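Local coordinates for protein thiol-activated cytolysin (Desulfobulbus propionicus, PDB 6NAL) that probably forms large beta-barrel pores in target membranes, as a cholesterol-dependent cytolysin relative from a Gram-negative bacterium, at residues T108-K113 against N126-K131. Residues are numbered along the deposited sequence; the frame is centred on the assembly and turned at random.
Sequences TDISFK and NDILSK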
ATOM      1  N   THR A 108     -34.336  34.420  21.588  1.00 69.74           N
ATOM      2  CA  THR A 108     -35.552  33.909  20.966  1.00 80.82           C
ATOM      3  C   THR A 108     -35.692  34.514  19.562  1.00 77.11           C
ATOM      4  O   THR A 108     -35.470  35.711  19.360  1.00 80.17           O
ATOM      5  CB  THR A 108     -36.797  34.227  21.819  1.00 85.88           C
ATOM      6  OG1 THR A 108     -37.330  35.517  21.467  1.00 93.43           O
ATOM      7  CG2 THR A 108     -36.483  34.187  23.322  1.00 80.20           C
ATOM      8  N   ASP A 109     -36.067  33.681  18.594  1.00 67.48           N
ATOM      9  CA  ASP A 109     -36.080  34.101  17.192  1.00 67.89           C
ATOM     10  C   ASP A 109     -37.045  35.264  16.971  1.00 70.79           C
ATOM     11  O   ASP A 109     -38.251  35.137  17.218  1.00 67.22           O
ATOM     12  CB  ASP A 109     -36.477  32.924  16.290  1.00 71.66           C
ATOM     13  CG  ASP A 109     -35.357  31.898  16.106  1.00 79.59           C
ATOM     14  OD1 ASP A 109     -34.438  31.813  16.975  1.00 78.30           O
ATOM     15  OD2 ASP A 109     -35.426  31.164  15.086  1.00 72.70           O
ATOM     16  N   ILE A 110     -36.509  36.384  16.474  1.00 63.71           N
ATOM     17  CA  ILE A 110     -37.292  37.579  16.161  1.00 64.50           C
ATOM     18  C   ILE A 110     -37.552  37.568  14.659  1.00 56.72           C
ATOM     19  O   ILE A 110     -36.631  37.324  13.865  1.00 53.56           O
ATOM     20  CB  ILE A 110     -36.554  38.870  16.587  1.00 62.53           C
ATOM     21  CG1 ILE A 110     -36.411  38.969  18.113  1.00 61.60           C
ATOM     22  CG2 ILE A 110     -37.292  40.082  16.074  1.00 64.34           C
ATOM     23  CD1 ILE A 110     -35.600  40.148  18.617  1.00 62.09           C
ATOM     24  N   SER A 111     -38.793  37.827  14.257  1.00 49.45           N
ATOM     25  CA  SER A 111     -39.098  37.927  12.842  1.00 54.55           C
ATOM     26  C   SER A 111     -39.751  39.269  12.476  1.00 52.68           C
ATOM     27  O   SER A 111     -40.156  40.082  13.311  1.00 53.39           O
ATOM     28  CB  SER A 111     -39.948  36.719  12.369  1.00 54.68           C
ATOM     29  OG  SER A 111     -41.242  36.649  12.926  1.00 60.71           O
ATOM     30  N   PHE A 112     -39.770  39.522  11.183  1.00 47.50           N
ATOM     31  CA  PHE A 112     -40.264  40.764  10.641  1.00 44.19           C
ATOM     32  C   PHE A 112     -40.730  40.447   9.233  1.00 47.52           C
ATOM     33  O   PHE A 112     -40.255  39.500   8.598  1.00 42.55           O
ATOM     34  CB  PHE A 112     -39.203  41.859  10.722  1.00 40.58           C
ATOM     35  CG  PHE A 112     -38.081  41.678   9.812  1.00 47.41           C
ATOM     36  CD1 PHE A 112     -36.905  41.122  10.265  1.00 49.43           C
ATOM     37  CD2 PHE A 112     -38.178  42.078   8.501  1.00 54.99           C
ATOM     38  CE1 PHE A 112     -35.836  40.950   9.422  1.00 47.51           C
ATOM     39  CE2 PHE A 112     -37.106  41.906   7.626  1.00 54.14           C
ATOM     40  CZ  PHE A 112     -35.938  41.344   8.085  1.00 52.35           C
ATOM     41  N   LYS A 113     -41.757  41.166   8.811  1.00 49.04           N
ATOM     42  CA  LYS A 113     -42.428  40.929   7.546  1.00 45.03           C
ATOM     43  C   LYS A 113     -42.124  42.136   6.681  1.00 50.84           C
ATOM     44  O   LYS A 113     -42.356  43.261   7.103  1.00 56.12           O
ATOM     45  CB  LYS A 113     -43.931  40.740   7.752  1.00 50.97           C
ATOM     46  CG  LYS A 113     -44.611  39.790   6.776  1.00 60.75           C
ATOM     47  CD  LYS A 113     -46.118  39.846   6.982  1.00 69.05           C
ATOM     48  CE  LYS A 113     -46.722  38.465   7.249  1.00 77.08           C
ATOM     49  NZ  LYS A 113     -46.463  37.488   6.133  1.00 71.75           N
ATOM     50  N   ASN A 126     -30.213  44.247  10.304  1.00 41.94           N
ATOM     51  CA  ASN A 126     -29.339  45.105  11.081  1.00 55.35           C
ATOM     52  C   ASN A 126     -30.069  45.775  12.232  1.00 55.02           C
ATOM     53  O   ASN A 126     -29.425  46.158  13.213  1.00 53.07           O
ATOM     54  CB  ASN A 126     -28.706  46.149  10.186  1.00 48.84           C
ATOM     55  CG  ASN A 126     -27.539  45.604   9.436  1.00 58.09           C
ATOM     56  OD1 ASN A 126     -26.796  44.725   9.918  1.00 53.87           O
ATOM     57  ND2 ASN A 126     -27.351  46.121   8.251  1.00 51.52           N
ATOM     58  N   ASP A 127     -31.391  45.912  12.135  1.00 57.44           N
ATOM     59  CA  ASP A 127     -32.161  46.416  13.261  1.00 60.53           C
ATOM     60  C   ASP A 127     -32.197  45.391  14.388  1.00 58.03           C
ATOM     61  O   ASP A 127     -31.748  45.667  15.504  1.00 61.43           O
ATOM     62  CB  ASP A 127     -33.563  46.783  12.805  1.00 61.01           C
ATOM     63  CG  ASP A 127     -34.368  47.424  13.910  1.00 84.12           C
ATOM     64  OD1 ASP A 127     -35.585  47.143  13.986  1.00 90.71           O
ATOM     65  OD2 ASP A 127     -33.773  48.181  14.721  1.00 94.61           O
ATOM     66  N   ILE A 128     -32.699  44.186  14.107  1.00 55.08           N
ATOM     67  CA  ILE A 128     -32.678  43.104  15.092  1.00 54.14           C
ATOM     68  C   ILE A 128     -31.281  42.918  15.685  1.00 58.46           C
ATOM     69  O   ILE A 128     -31.127  42.609  16.873  1.00 61.65           O
ATOM     70  CB  ILE A 128     -33.191  41.806  14.446  1.00 49.65           C
ATOM     71  CG1 ILE A 128     -34.632  42.043  14.019  1.00 52.81           C
ATOM     72  CG2 ILE A 128     -33.047  40.627  15.400  1.00 50.37           C
ATOM     73  CD1 ILE A 128     -35.225  40.902  13.276  1.00 53.84           C
ATOM     74  N   LEU A 129     -30.243  43.042  14.857  1.00 57.09           N
ATOM     75  CA  LEU A 129     -28.882  42.951  15.373  1.00 51.34           C
ATOM     76  C   LEU A 129     -28.594  44.077  16.362  1.00 63.55           C
ATOM     77  O   LEU A 129     -27.943  43.859  17.396  1.00 62.08           O
ATOM     78  CB  LEU A 129     -27.885  43.006  14.225  1.00 48.73           C
ATOM     79  CG  LEU A 129     -27.440  41.684  13.594  1.00 43.81           C
ATOM     80  CD1 LEU A 129     -26.475  42.019  12.483  1.00 40.46           C
ATOM     81  CD2 LEU A 129     -26.816  40.835  14.626  1.00 44.22           C
ATOM     82  N   SER A 130     -29.038  45.296  16.037  1.00 65.96           N
ATOM     83  CA  SER A 130     -28.846  46.435  16.927  1.00 72.02           C
ATOM     84  C   SER A 130     -29.482  46.174  18.282  1.00 69.80           C
ATOM     85  O   SER A 130     -28.844  46.354  19.317  1.00 70.55           O
ATOM     86  CB  SER A 130     -29.413  47.693  16.278  1.00 67.50           C
ATOM     87  OG  SER A 130     -28.587  48.067  15.188  1.00 73.17           O
ATOM     88  N   LYS A 131     -30.721  45.692  18.294  1.00 63.36           N
ATOM     89  CA  LYS A 131     -31.389  45.479  19.562  1.00 69.02           C
ATOM     90  C   LYS A 131     -30.707  44.380  20.341  1.00 67.52           C
ATOM     91  O   LYS A 131     -30.774  44.364  21.570  1.00 74.18           O
ATOM     92  CB  LYS A 131     -32.874  45.166  19.349  1.00 72.44           C
ATOM     93  CG  LYS A 131     -33.692  46.205  18.502  1.00 77.29           C
ATOM     94  CD  LYS A 131     -33.199  47.656  18.629  1.00 83.28           C
ATOM     95  CE  LYS A 131     -33.733  48.584  17.507  1.00 94.33           C
ATOM     96  NZ  LYS A 131     -35.092  48.187  17.047  1.00 94.32           N
TER
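Ile128 reaches out from the helix with its CG1-CD1 arm and lays it between Ile110 and Phe112, two strand residues whose side chains both point toward the helix. The arm ends at CD1, which lies 3.6 Å from CG2 of Ile110 and 3.5 Å from CD1 of Phe112. At the aromatic ring the methyl arrives at the edge, close to the ring plane. The two isoleucines pass alongside each other in opposite directions: CG2 of Ile110 rests against the CG1-CD1 arm of Ile128, while CD1 of Ile110 extends toward the helix, to 4.1 Å from CG2 of Ile128. In Ile128, CG1 stands opposite the carbonyl carbon (chi1 -62°) and chi2 is extended at 175°, which carries the terminal methyl out to the strand. All the touching atoms are carbons and no hydrogen bond joins the segments; 167 Å² is buried in all. Within the helix, Asn126 O accepts two bonds, from Ser130 N at 3.0 Å and from Ser130 OG at 2.9 Å. The backbones of Ile110 and Phe112 pair with Val102 and Ile100 of antiparallel strand 98-103. Ile128 also touches Val102 and Leu104, so helix 118-133, which follows strand 110-114 in the chain, packs against one side of this beta hairpin.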